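Local structure of possible hydrolase (Mycobacterium tuberculosis, 6WYN) at residues V85-G90 with F150-S155; H96-V101 with R318-I323; V176-T181 with H310-D315; S183-H188 with S281-D286; L275-S280 with V302-K307. The protein hydrolyses carboxylic esters, preferring short, straight-chain alkyl esters, and is a monomeric serine esterase of the alpha/beta hydrolase superfamily likely involved in ester and lipid metabolism. All coordinates share one frame; numbering follows the deposited sequence.

Contact 1. Residues V85-G90 with F150-S155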
# COMPACT_ATOMS: atom_id res chain seq x y z
N VAL A 85 9.42 10.60 2.48
CA VAL A 85 8.44 9.92 1.60
C VAL A 85 7.37 9.27 2.46
O VAL A 85 7.72 8.65 3.47
CB VAL A 85 9.13 8.85 0.75
CG1 VAL A 85 8.18 8.28 -0.28
CG2 VAL A 85 10.39 9.41 0.09
N ILE A 86 6.15 9.39 2.03
CA ILE A 86 5.01 8.63 2.59
C ILE A 86 4.65 7.50 1.64
O ILE A 86 4.49 7.77 0.45
CB ILE A 86 3.84 9.58 2.81
CG1 ILE A 86 4.22 10.76 3.71
CG2 ILE A 86 2.67 8.81 3.35
CD1 ILE A 86 3.27 11.95 3.57
N PHE A 87 4.45 6.29 2.16
CA PHE A 87 4.05 5.10 1.39
C PHE A 87 2.68 4.65 1.89
O PHE A 87 2.52 4.54 3.14
CB PHE A 87 5.08 4.00 1.57
CG PHE A 87 6.42 4.24 0.92
CD1 PHE A 87 7.44 4.86 1.61
CD2 PHE A 87 6.66 3.80 -0.37
CE1 PHE A 87 8.69 5.06 1.03
CE2 PHE A 87 7.89 4.03 -0.97
CZ PHE A 87 8.90 4.64 -0.27
N LEU A 88 1.76 4.38 0.97
CA LEU A 88 0.40 3.87 1.26
C LEU A 88 0.22 2.55 0.53
O LEU A 88 0.22 2.57 -0.71
CB LEU A 88 -0.63 4.91 0.85
CG LEU A 88 -0.38 6.32 1.43
CD1 LEU A 88 -1.48 7.27 1.01
CD2 LEU A 88 -0.38 6.29 2.96
N HIS A 89 0.05 1.47 1.27
CA HIS A 89 -0.17 0.11 0.73
C HIS A 89 -1.54 -0.08 0.05
O HIS A 89 -2.43 0.81 0.05
CB HIS A 89 -0.02 -0.88 1.89
CG HIS A 89 -1.08 -0.72 2.93
ND1 HIS A 89 -2.35 -1.26 2.76
CD2 HIS A 89 -1.04 -0.15 4.16
CE1 HIS A 89 -3.05 -0.99 3.87
NE2 HIS A 89 -2.26 -0.35 4.73
N GLY A 90 -1.73 -1.28 -0.50
CA GLY A 90 -2.99 -1.62 -1.19
C GLY A 90 -4.03 -2.25 -0.27
O GLY A 90 -3.74 -2.61 0.91
N PHE A 150 6.96 13.74 -1.31
CA PHE A 150 6.62 12.58 -2.19
C PHE A 150 5.69 11.59 -1.49
O PHE A 150 5.96 11.15 -0.37
CB PHE A 150 7.90 11.86 -2.65
CG PHE A 150 8.99 12.82 -3.06
CD1 PHE A 150 9.81 13.42 -2.10
CD2 PHE A 150 9.11 13.24 -4.37
CE1 PHE A 150 10.77 14.35 -2.45
CE2 PHE A 150 10.08 14.17 -4.73
CZ PHE A 150 10.91 14.72 -3.78
N VAL A 151 4.63 11.19 -2.18
CA VAL A 151 3.72 10.11 -1.73
C VAL A 151 3.70 9.01 -2.78
O VAL A 151 3.39 9.30 -3.93
CB VAL A 151 2.32 10.64 -1.43
CG1 VAL A 151 1.41 9.57 -0.86
CG2 VAL A 151 2.43 11.82 -0.49
N VAL A 152 4.00 7.81 -2.34
CA VAL A 152 3.92 6.58 -3.14
C VAL A 152 2.75 5.79 -2.61
O VAL A 152 2.79 5.46 -1.42
CB VAL A 152 5.21 5.79 -3.01
CG1 VAL A 152 5.16 4.51 -3.82
CG2 VAL A 152 6.40 6.65 -3.35
N GLY A 153 1.80 5.45 -3.48
CA GLY A 153 0.63 4.68 -3.11
C GLY A 153 0.38 3.56 -4.07
O GLY A 153 0.30 3.82 -5.30
N MET A 154 0.14 2.37 -3.54
CA MET A 154 -0.23 1.22 -4.40
C MET A 154 -1.75 0.96 -4.33
O MET A 154 -2.33 0.90 -3.22
CB MET A 154 0.55 -0.02 -3.96
CG MET A 154 0.30 -1.20 -4.85
SD MET A 154 -0.66 -2.39 -3.92
CE MET A 154 -0.93 -3.68 -5.13
N SER A 155 -2.38 0.73 -5.48
CA SER A 155 -3.84 0.37 -5.55
C SER A 155 -4.72 1.28 -4.64
O SER A 155 -4.76 2.48 -4.87
CB SER A 155 -4.04 -1.10 -5.32
OG SER A 155 -5.25 -1.52 -5.97
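Phe-87 and Val-152 meet on one face of two neighbouring parallel strands, 85-88 and 150-154, in the central sheet of the alpha/beta hydrolase fold. The beta-branch of Val-152 is the bump here: its CB lies 3.6 Å from Phe-87 CD2, and its methyls straddle the CD2-CE2 side of the Phe-87 ring, approaching obliquely. CG2 of Val-152 also fills the notch beside Val-85, 3.9 Å from Val-85 CG1. The helix 99-105 closes over this side through Val-101 and Ile-102, which touch Phe-87. On the other face Val-151 sits between two larger neighbours, one methyl for each: Val-151 CG2 reaches Ile-86 CD1 at 4.1 Å and CG1 reaches Leu-88 CD1. Gly-153, paired with Leu-88, adds no side chain there, and Leu-88 leans on Thr-160 and Leu-164 of helix 156-167. Four backbone hydrogen bonds lock the register: Ile-86 gives its N-H to Phe-150 O, Val-152 N donates to Ile-86 O at 2.8 Å, and Leu-88 repeats the pattern with Val-152 O and Met-154 N. Past the strands lies the nucleophile elbow, with Ser-155 in a strained backbone conformation (phi 46°, psi -121°) just before its helix. Met-154, bent at its second torsion (chi2 -110°), brings SD back over the glycine backbone, 3.7 Å from Gly-90 CA.

Contact 2. Residues H96-V101 with R318-I323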
# COMPACT_ATOMS: atom_id res chain seq x y z
N HIS A 96 4.08 -3.01 6.18
CA HIS A 96 5.29 -3.86 6.03
C HIS A 96 5.49 -4.24 4.55
O HIS A 96 6.63 -4.66 4.22
CB HIS A 96 5.21 -5.13 6.88
CG HIS A 96 5.57 -4.93 8.31
ND1 HIS A 96 6.88 -4.84 8.71
CD2 HIS A 96 4.81 -4.84 9.43
CE1 HIS A 96 6.92 -4.70 10.03
NE2 HIS A 96 5.67 -4.69 10.49
N THR A 97 4.47 -4.10 3.69
CA THR A 97 4.61 -4.37 2.24
C THR A 97 5.79 -3.53 1.73
O THR A 97 6.45 -3.92 0.75
CB THR A 97 3.32 -4.08 1.45
OG1 THR A 97 3.40 -4.68 0.15
CG2 THR A 97 3.07 -2.61 1.24
N TRP A 98 6.04 -2.39 2.34
CA TRP A 98 7.09 -1.47 1.85
C TRP A 98 8.49 -1.74 2.42
O TRP A 98 9.39 -1.02 2.00
CB TRP A 98 6.70 -0.04 2.11
CG TRP A 98 5.41 0.34 1.50
CD1 TRP A 98 4.21 0.52 2.11
CD2 TRP A 98 5.21 0.55 0.10
NE1 TRP A 98 3.28 0.94 1.20
CE2 TRP A 98 3.85 0.91 -0.05
CE3 TRP A 98 6.04 0.49 -1.02
CZ2 TRP A 98 3.30 1.19 -1.29
CZ3 TRP A 98 5.49 0.75 -2.25
CH2 TRP A 98 4.16 1.17 -2.37
N ASP A 99 8.67 -2.70 3.33
CA ASP A 99 9.95 -2.88 4.08
C ASP A 99 11.13 -2.95 3.09
O ASP A 99 12.16 -2.30 3.30
CB ASP A 99 9.88 -4.12 4.96
CG ASP A 99 8.95 -4.03 6.16
OD1 ASP A 99 8.36 -2.92 6.40
OD2 ASP A 99 8.81 -5.09 6.85
N THR A 100 11.01 -3.76 2.05
CA THR A 100 12.15 -4.03 1.13
C THR A 100 12.45 -2.74 0.42
O THR A 100 13.62 -2.34 0.41
CB THR A 100 11.90 -5.22 0.21
OG1 THR A 100 11.79 -6.40 1.00
CG2 THR A 100 13.03 -5.37 -0.80
N VAL A 101 11.43 -2.09 -0.14
CA VAL A 101 11.64 -0.83 -0.87
C VAL A 101 12.29 0.21 0.07
O VAL A 101 13.19 0.95 -0.34
CB VAL A 101 10.33 -0.34 -1.50
CG1 VAL A 101 10.37 1.10 -1.92
CG2 VAL A 101 9.91 -1.21 -2.68
N ARG A 318 13.38 -4.10 -6.32
CA ARG A 318 14.66 -3.45 -6.74
C ARG A 318 14.33 -2.51 -7.88
O ARG A 318 14.83 -1.36 -7.87
CB ARG A 318 15.75 -4.47 -7.09
CG ARG A 318 16.27 -5.31 -5.92
CD ARG A 318 17.35 -6.34 -6.28
NE ARG A 318 17.60 -7.32 -5.22
CZ ARG A 318 18.43 -8.39 -5.30
NH1 ARG A 318 19.08 -8.67 -6.42
NH2 ARG A 318 18.59 -9.20 -4.27
N ALA A 319 13.49 -2.93 -8.81
CA ALA A 319 13.14 -2.06 -9.97
C ALA A 319 12.32 -0.87 -9.43
O ALA A 319 12.54 0.26 -9.83
CB ALA A 319 12.40 -2.88 -11.02
N LEU A 320 11.44 -1.11 -8.43
CA LEU A 320 10.67 0.03 -7.86
C LEU A 320 11.58 1.02 -7.10
O LEU A 320 11.35 2.24 -7.18
CB LEU A 320 9.52 -0.50 -6.99
CG LEU A 320 8.59 0.61 -6.49
CD1 LEU A 320 8.10 1.43 -7.68
CD2 LEU A 320 7.40 0.03 -5.73
N ILE A 321 12.56 0.53 -6.36
CA ILE A 321 13.52 1.41 -5.65
C ILE A 321 14.16 2.39 -6.66
O ILE A 321 14.19 3.61 -6.45
CB ILE A 321 14.53 0.54 -4.87
CG1 ILE A 321 13.88 -0.14 -3.66
CG2 ILE A 321 15.72 1.40 -4.46
CD1 ILE A 321 14.56 -1.44 -3.23
N GLU A 322 14.61 1.88 -7.81
CA GLU A 322 15.32 2.72 -8.81
C GLU A 322 14.35 3.76 -9.32
O GLU A 322 14.75 4.92 -9.45
CB GLU A 322 15.95 1.86 -9.92
CG GLU A 322 17.22 1.15 -9.47
CD GLU A 322 18.04 1.77 -8.31
OE1 GLU A 322 18.34 1.02 -7.34
OE2 GLU A 322 18.38 2.99 -8.35
N ILE A 323 13.10 3.40 -9.58
CA ILE A 323 12.15 4.41 -10.11
C ILE A 323 11.89 5.45 -9.02
O ILE A 323 11.77 6.65 -9.34
CB ILE A 323 10.82 3.76 -10.54
CG1 ILE A 323 11.00 2.91 -11.79
CG2 ILE A 323 9.75 4.83 -10.72
CD1 ILE A 323 9.95 1.82 -11.91
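Val-101 and Ile-321 lie alongside one another, their side chains running opposite ways, where the start of helix 99-105 meets helix 317-328, two helices of the alpha/beta hydrolase fold. The contact is apolar and narrow. Ile-321 lays its longer branch against the backbone of the first helix: CG1 is 3.6 Å from Val-101 O, and CD1 reaches on to Thr-100 O at 3.9 Å. With that branch turned anti to the carbonyl carbon (chi1 -72°), Ile-321 CG1 lies 4.1 Å from Val-101 CG1. The other methyl of Val-101, CG2, turns to Leu-320, whose CD2 serves two partners. Leu-320 CD2 also meets the edge of the Trp-98 six-membered ring, near its plane, 4.0 Å from CZ3. Around this first shell, Gln-313 of the short helix 312-315 packs on Trp-98, Val-101 and Leu-320 together, while the Phe-87 ring meets the indole with planes at about 45°. One indole face carries Thr-97 CG2. Farther out, Thr-100 OG1 is held by Gln-55 and Asn-52, and Arg-318 reaches the backbone oxygens of Glu-54 and Gln-55, joining both helices to the N-terminal part of the chain. At the start of the first segment His-96 ND1 donates to Asp-99 OD2 at 2.7 Å, in the ring plane and onto the syn lone pair.

Contact 3. Residues V176-T181 with H310-D315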
# COMPACT_ATOMS: atom_id res chain seq x y z
N VAL A 176 3.48 9.12 -6.76
CA VAL A 176 3.82 7.89 -7.52
C VAL A 176 2.70 6.90 -7.24
O VAL A 176 2.51 6.53 -6.07
CB VAL A 176 5.20 7.35 -7.13
CG1 VAL A 176 5.52 6.11 -7.93
CG2 VAL A 176 6.31 8.40 -7.29
N LEU A 177 1.97 6.54 -8.30
CA LEU A 177 0.87 5.56 -8.27
C LEU A 177 1.45 4.21 -8.65
O LEU A 177 2.03 4.09 -9.80
CB LEU A 177 -0.22 5.97 -9.27
CG LEU A 177 -0.95 7.28 -8.98
CD1 LEU A 177 -2.03 7.49 -10.03
CD2 LEU A 177 -1.60 7.29 -7.60
N VAL A 178 1.23 3.19 -7.83
CA VAL A 178 1.69 1.82 -8.20
C VAL A 178 0.49 1.01 -8.67
O VAL A 178 -0.37 0.64 -7.85
CB VAL A 178 2.49 1.17 -7.08
CG1 VAL A 178 2.99 -0.21 -7.43
CG2 VAL A 178 3.66 2.06 -6.72
N ASP A 179 0.50 0.69 -9.99
CA ASP A 179 -0.45 -0.18 -10.70
C ASP A 179 -1.90 0.18 -10.39
O ASP A 179 -2.70 -0.73 -10.21
CB ASP A 179 -0.14 -1.65 -10.40
CG ASP A 179 -0.47 -2.59 -11.56
OD1 ASP A 179 -0.00 -2.31 -12.66
OD2 ASP A 179 -1.24 -3.58 -11.36
N VAL A 180 -2.27 1.44 -10.46
CA VAL A 180 -3.69 1.83 -10.31
C VAL A 180 -3.98 3.17 -11.00
O VAL A 180 -3.12 4.03 -11.06
CB VAL A 180 -4.05 1.89 -8.81
CG1 VAL A 180 -3.41 3.11 -8.16
CG2 VAL A 180 -5.55 1.86 -8.59
N THR A 181 -5.23 3.33 -11.43
CA THR A 181 -5.87 4.63 -11.76
C THR A 181 -7.28 4.58 -11.16
O THR A 181 -7.77 3.51 -10.82
CB THR A 181 -5.92 4.88 -13.27
OG1 THR A 181 -7.01 4.09 -13.77
CG2 THR A 181 -4.65 4.50 -14.01
N HIS A 310 0.65 -7.00 -9.96
CA HIS A 310 -0.03 -5.80 -9.42
C HIS A 310 0.80 -5.22 -8.26
O HIS A 310 0.96 -4.01 -8.22
CB HIS A 310 -1.43 -6.26 -8.99
CG HIS A 310 -2.30 -5.17 -8.48
ND1 HIS A 310 -2.46 -3.99 -9.17
CD2 HIS A 310 -3.14 -5.11 -7.42
CE1 HIS A 310 -3.28 -3.20 -8.51
NE2 HIS A 310 -3.72 -3.86 -7.44
N SER A 311 1.29 -6.07 -7.37
CA SER A 311 2.08 -5.65 -6.18
C SER A 311 3.56 -5.56 -6.56
O SER A 311 4.35 -6.48 -6.25
CB SER A 311 1.82 -6.54 -4.99
OG SER A 311 2.37 -5.90 -3.85
N VAL A 312 3.89 -4.46 -7.24
CA VAL A 312 5.25 -4.22 -7.80
C VAL A 312 6.25 -4.22 -6.63
O VAL A 312 7.37 -4.82 -6.76
CB VAL A 312 5.30 -2.90 -8.58
CG1 VAL A 312 6.70 -2.70 -9.13
CG2 VAL A 312 4.27 -2.83 -9.70
N GLN A 313 5.87 -3.64 -5.48
CA GLN A 313 6.75 -3.60 -4.30
C GLN A 313 7.04 -5.00 -3.78
O GLN A 313 8.08 -5.15 -3.07
CB GLN A 313 6.19 -2.69 -3.21
CG GLN A 313 4.97 -3.26 -2.50
CD GLN A 313 3.67 -2.87 -3.15
OE1 GLN A 313 3.63 -2.45 -4.32
NE2 GLN A 313 2.56 -3.03 -2.40
N SER A 314 6.18 -5.98 -4.02
CA SER A 314 6.40 -7.38 -3.62
C SER A 314 7.16 -8.14 -4.71
O SER A 314 8.03 -8.95 -4.38
CB SER A 314 5.11 -8.09 -3.29
OG SER A 314 4.25 -7.21 -2.55
N ASP A 315 6.83 -7.95 -5.98
CA ASP A 315 7.37 -8.82 -7.06
C ASP A 315 8.71 -8.27 -7.56
O ASP A 315 9.56 -9.04 -7.84
CB ASP A 315 6.40 -8.95 -8.22
CG ASP A 315 5.08 -9.59 -7.84
OD1 ASP A 315 4.94 -10.08 -6.69
OD2 ASP A 315 4.16 -9.53 -8.68
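A short histidine-carboxylate hydrogen bond, made at the C-terminal ends of the parallel strands of the central sheet, joins Asp-179, just after strand 174-178, to His-310, just before helix 312-315. His-310 ND1 donates to Asp-179 OD2 over 2.5 Å and almost straight, with 173° at the hydrogen. The acceptor lies in the plane of the imidazole, whereas the carboxylate is turned 60° from that plane and offers the anti lone pair of OD2. With CG anti to its backbone N (chi1 -177°), the histidine swings its ring from the loop to the aspartate, and His-310 CE1 comes to 3.1 Å from Asp-179 O, again at the ring edge. Together with Ser-155, the inferred nucleophile, the two residues have the geometry of, and probably form, the catalytic triad of the alpha/beta hydrolase fold; NE2, on the far side of the ring, is hydrogen-bonded to Ser-155 OG. A second shell fixes the carboxylate: Ser-281 OG bonds to OD2 and Gly-278 N to OD1, while Phe-283 stacks on the imidazole. Beside the polar pair is a small apolar seat, where Val-178 CG1 nestles against Val-312, 3.7 Å from Val-312 CG2. Val-178 CG1 also lies 3.9 Å from Gln-313 OE1, a buried oxygen without a polar partner in the model; the amide's NE2 is bonded to Thr-97 OG1.

Contact 4. Residues S183-H188 with S281-D286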
# COMPACT_ATOMS: atom_id res chain seq x y z
N SER A 183 -10.14 4.65 -12.71
CA SER A 183 -10.92 3.72 -13.58
C SER A 183 -10.55 2.27 -13.27
O SER A 183 -11.44 1.40 -13.23
CB SER A 183 -10.74 4.06 -15.04
OG SER A 183 -11.12 5.40 -15.28
N ALA A 184 -9.26 1.97 -13.07
CA ALA A 184 -8.80 0.58 -12.90
C ALA A 184 -9.36 0.01 -11.59
O ALA A 184 -9.83 -1.15 -11.57
CB ALA A 184 -7.29 0.55 -12.94
N LEU A 185 -9.29 0.75 -10.51
CA LEU A 185 -9.83 0.21 -9.23
C LEU A 185 -11.36 0.13 -9.31
O LEU A 185 -11.91 -0.80 -8.79
CB LEU A 185 -9.37 1.07 -8.04
CG LEU A 185 -9.60 0.42 -6.67
CD1 LEU A 185 -9.21 -1.04 -6.65
CD2 LEU A 185 -8.81 1.14 -5.58
N GLN A 186 -12.03 1.09 -9.94
CA GLN A 186 -13.51 1.01 -10.15
C GLN A 186 -13.85 -0.32 -10.84
O GLN A 186 -14.76 -1.03 -10.39
CB GLN A 186 -13.98 2.20 -10.99
CG GLN A 186 -15.50 2.32 -11.08
CD GLN A 186 -15.89 3.68 -11.63
OE1 GLN A 186 -15.33 4.17 -12.61
NE2 GLN A 186 -16.83 4.31 -10.98
N ARG A 187 -13.14 -0.68 -11.90
CA ARG A 187 -13.42 -1.96 -12.62
C ARG A 187 -13.21 -3.13 -11.63
O ARG A 187 -14.07 -4.06 -11.58
CB ARG A 187 -12.57 -1.98 -13.91
CG ARG A 187 -12.42 -3.31 -14.64
CD ARG A 187 -11.36 -3.31 -15.78
NE ARG A 187 -11.35 -2.00 -16.39
CZ ARG A 187 -10.32 -1.14 -16.43
NH1 ARG A 187 -9.11 -1.47 -16.01
NH2 ARG A 187 -10.52 0.05 -16.95
N HIS A 188 -12.14 -3.15 -10.84
CA HIS A 188 -11.91 -4.24 -9.83
C HIS A 188 -13.04 -4.30 -8.78
O HIS A 188 -13.49 -5.40 -8.44
CB HIS A 188 -10.56 -4.06 -9.13
CG HIS A 188 -10.24 -5.13 -8.13
ND1 HIS A 188 -9.80 -6.39 -8.50
CD2 HIS A 188 -10.28 -5.13 -6.78
CE1 HIS A 188 -9.59 -7.13 -7.43
NE2 HIS A 188 -9.87 -6.38 -6.35
N SER A 281 0.79 -7.43 -15.13
CA SER A 281 -0.50 -7.07 -14.52
C SER A 281 -1.42 -6.52 -15.61
O SER A 281 -1.05 -5.55 -16.24
CB SER A 281 -0.33 -6.08 -13.39
OG SER A 281 -1.60 -5.66 -12.94
N GLY A 282 -2.60 -7.09 -15.71
CA GLY A 282 -3.71 -6.58 -16.54
C GLY A 282 -4.53 -5.52 -15.83
O GLY A 282 -5.47 -4.96 -16.43
N PHE A 283 -4.17 -5.17 -14.60
CA PHE A 283 -5.03 -4.31 -13.76
C PHE A 283 -5.27 -2.97 -14.43
O PHE A 283 -6.42 -2.47 -14.46
CB PHE A 283 -4.39 -4.18 -12.38
CG PHE A 283 -5.34 -3.70 -11.32
CD1 PHE A 283 -5.50 -2.36 -11.08
CD2 PHE A 283 -6.03 -4.62 -10.55
CE1 PHE A 283 -6.36 -1.91 -10.08
CE2 PHE A 283 -6.90 -4.18 -9.55
CZ PHE A 283 -7.04 -2.83 -9.31
N VAL A 284 -4.20 -2.36 -14.92
CA VAL A 284 -4.23 -1.06 -15.61
C VAL A 284 -4.04 -1.32 -17.11
O VAL A 284 -3.03 -1.91 -17.47
CB VAL A 284 -3.14 -0.13 -15.06
CG1 VAL A 284 -3.15 1.22 -15.79
CG2 VAL A 284 -3.30 0.02 -13.53
N THR A 285 -4.97 -0.83 -17.93
CA THR A 285 -4.93 -0.93 -19.41
C THR A 285 -4.21 0.26 -20.01
O THR A 285 -4.06 1.33 -19.36
CB THR A 285 -6.35 -1.00 -19.99
OG1 THR A 285 -6.97 0.27 -19.77
CG2 THR A 285 -7.12 -2.13 -19.38
N ASP A 286 -3.83 0.13 -21.28
CA ASP A 286 -3.27 1.28 -22.05
C ASP A 286 -4.26 2.43 -22.08
O ASP A 286 -3.84 3.58 -21.96
CB ASP A 286 -2.88 0.86 -23.48
CG ASP A 286 -1.67 -0.08 -23.52
OD1 ASP A 286 -0.92 -0.16 -22.52
OD2 ASP A 286 -1.51 -0.76 -24.52
O HOH W 1 -8.79 -3.34 -13.15
O HOH W 2 -8.27 -4.27 -16.34
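Phe-283 O is approached by a water and by the guanidinium of Arg-187 from helix 182-200. The water lies 2.8 Å from Phe-283 O and is also near Ala-184 O; with more acceptors around it than protons, it cannot serve all of them at once. Arg-187 NH1 lies 3.3 Å from Phe-283 O, which is near the guanidinium plane at its edge. A second water accepts from Arg-187 NH1 and lies 2.9 Å from Gly-282 O, to which it can donate. The charge of Arg-187 is met chiefly by Asp-288, its salt-bridge partner beyond the loop. A chi1 of -162° turns the Phe-283 ring away from its own N-H and onto three helix residues: Ala-184 CB lies 3.9 Å from Phe-283 CD1, Leu-185 CD1 comes to the ring edge near CZ, and His-188 CB sits 3.7 Å from Phe-283 CE2. The His-188 and Phe-283 rings are oblique, with planes at 43°. In this alpha/beta hydrolase the loop follows strand 273-278; Phe-283 stacks on the ring of His-310 and touches Asp-179, which puts His-188, a determinant of substrate selectivity, one ring away from His-310, the probable catalytic histidine. Ser-281 shapes the loop as an ST turn, its OG accepting from Phe-283 N at 3.1 Å while also bonded to Asp-179.

Contact 5. Residues L275-S280 with V302-K307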
# COMPACT_ATOMS: atom_id res chain seq x y z
N LEU A 275 3.21 7.01 -12.97
CA LEU A 275 2.54 5.72 -12.80
C LEU A 275 3.59 4.65 -12.96
O LEU A 275 4.47 4.81 -13.85
CB LEU A 275 1.42 5.59 -13.84
CG LEU A 275 0.73 4.23 -13.99
CD1 LEU A 275 -0.05 3.91 -12.72
CD2 LEU A 275 -0.22 4.26 -15.19
N VAL A 276 3.46 3.58 -12.18
CA VAL A 276 4.32 2.38 -12.28
C VAL A 276 3.38 1.23 -12.54
O VAL A 276 2.54 0.97 -11.62
CB VAL A 276 5.19 2.15 -11.03
CG1 VAL A 276 6.06 0.89 -11.19
CG2 VAL A 276 6.07 3.34 -10.71
N ARG A 277 3.50 0.57 -13.70
CA ARG A 277 2.68 -0.64 -13.92
C ARG A 277 3.54 -1.88 -13.75
O ARG A 277 4.75 -1.85 -14.07
CB ARG A 277 2.05 -0.67 -15.33
CG ARG A 277 0.88 0.28 -15.55
CD ARG A 277 0.25 0.07 -16.94
NE ARG A 277 0.10 -1.36 -17.09
CZ ARG A 277 0.67 -2.12 -18.06
NH1 ARG A 277 1.31 -1.53 -19.05
NH2 ARG A 277 0.59 -3.45 -18.02
N GLY A 278 2.89 -2.95 -13.36
CA GLY A 278 3.41 -4.32 -13.51
C GLY A 278 3.18 -4.81 -14.93
O GLY A 278 2.03 -4.79 -15.36
N GLY A 279 4.26 -5.13 -15.64
CA GLY A 279 4.26 -5.69 -17.02
C GLY A 279 3.44 -6.96 -17.17
O GLY A 279 2.91 -7.16 -18.27
N SER A 280 3.31 -7.77 -16.13
CA SER A 280 2.44 -8.97 -16.10
C SER A 280 1.10 -8.67 -15.41
O SER A 280 0.38 -9.59 -15.12
CB SER A 280 3.13 -10.12 -15.44
OG SER A 280 4.34 -10.35 -16.14
N VAL A 302 4.46 6.56 -17.61
CA VAL A 302 4.33 5.22 -17.00
C VAL A 302 5.66 4.49 -17.14
O VAL A 302 6.32 4.54 -18.25
CB VAL A 302 3.18 4.41 -17.63
CG1 VAL A 302 3.50 4.08 -19.07
CG2 VAL A 302 2.90 3.15 -16.86
N HIS A 303 6.07 3.84 -16.06
CA HIS A 303 7.19 2.89 -16.06
C HIS A 303 6.57 1.52 -16.02
O HIS A 303 5.72 1.27 -15.13
CB HIS A 303 8.07 3.05 -14.84
CG HIS A 303 8.58 4.41 -14.71
ND1 HIS A 303 9.87 4.70 -14.98
CD2 HIS A 303 7.96 5.58 -14.42
CE1 HIS A 303 10.06 5.98 -14.85
NE2 HIS A 303 8.92 6.54 -14.45
N ILE A 304 6.97 0.67 -16.94
CA ILE A 304 6.35 -0.67 -17.04
C ILE A 304 7.43 -1.63 -16.55
O ILE A 304 8.49 -1.67 -17.22
CB ILE A 304 5.83 -0.95 -18.46
CG1 ILE A 304 4.78 0.09 -18.87
CG2 ILE A 304 5.30 -2.37 -18.58
CD1 ILE A 304 4.38 0.01 -20.33
N VAL A 305 7.17 -2.33 -15.44
CA VAL A 305 8.18 -3.18 -14.76
C VAL A 305 7.97 -4.60 -15.21
O VAL A 305 6.94 -5.23 -14.84
CB VAL A 305 8.15 -3.05 -13.22
CG1 VAL A 305 9.16 -3.99 -12.56
CG2 VAL A 305 8.42 -1.61 -12.81
N GLU A 306 8.94 -5.10 -15.96
CA GLU A 306 8.91 -6.46 -16.53
C GLU A 306 8.88 -7.47 -15.38
O GLU A 306 9.59 -7.27 -14.38
CB GLU A 306 10.11 -6.71 -17.47
CG GLU A 306 9.94 -8.00 -18.29
CD GLU A 306 11.06 -8.39 -19.26
OE1 GLU A 306 10.98 -9.55 -19.79
OE2 GLU A 306 12.00 -7.55 -19.47
N LYS A 307 8.03 -8.47 -15.51
CA LYS A 307 7.90 -9.68 -14.66
C LYS A 307 7.38 -9.28 -13.27
O LYS A 307 7.78 -9.91 -12.30
CB LYS A 307 9.25 -10.41 -14.59
CG LYS A 307 9.64 -11.11 -15.89
CD LYS A 307 11.03 -11.71 -15.90
CE LYS A 307 11.19 -12.65 -17.09
NZ LYS A 307 12.60 -12.87 -17.43
O HOH W 3 6.28 -8.70 -17.72
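Val-276 and Val-305 pack on the face of strands 273-278 and 299-305 that helix 317-328 covers, Val-276 CG1 lying 3.8 Å from Val-305 CG2. From that helix Ile-323 touches both valines and Ala-319 adds to Val-305. On the opposite face Val-302 CG2 is wedged between Leu-275 CD2 and Arg-277 CG, 3.7 Å from each; Thr-289 of helix 286-295 touches all three residues. Four backbone hydrogen bonds knit the pair, among them Arg-277 N to His-303 O at 2.7 Å and Val-305 N to Arg-277 O. The last, Gly-279 N to Val-305 O, enters from above the carbonyl plane, 45° out of it, where residues 275-280 leave the strand. The two parallel strands and helix 286-295 between them form a beta-alpha-beta unit at one end of the central sheet of the alpha/beta hydrolase fold, 299-305 being the outermost strand at that end. Toward that margin the packing thins. Ile-304 is exposed and rests its CD1 3.7 Å from Arg-277 NH1; the arginine bends at its third torsion (chi3 46°), lying alongside the isoleucine, and NH2 is bonded to Ser-281 O. Past the strands Ser-280 and Lys-307 meet largely through water, which accepts from Lys-307 N at 2.8 Å and is hydrogen-bonded to Ser-280 OG at 3.0 Å.

How the contacts relate
Contacts 1, 3 and 5 share one sheet: Gly-153 O lies 2.8 Å from Val-178 N, and Val-276 O lies 2.6 Å from Asp-179 N, so strand 174-178 runs between the other two pairs. Contact 1 supplies Ser-155 and contact 3 the rest of the probable triad; their centres are about 9 Å apart. Contact 4 borders the same site, with Phe-283 CD1 3.5 Å from His-310 CE1 and Leu-185 CD1 4.0 Å from Ser-155 OG. Contact 2 has its centre about 10 Å from that of contact 3 and 22 Å from that of contact 4. Its Thr-97, Trp-98 and Leu-320 touch Gln-313 of contact 3, Trp-98 CE3 lies 3.4 Å from Phe-87 CD2 of contact 1, and Ile-323 reaches contact 5.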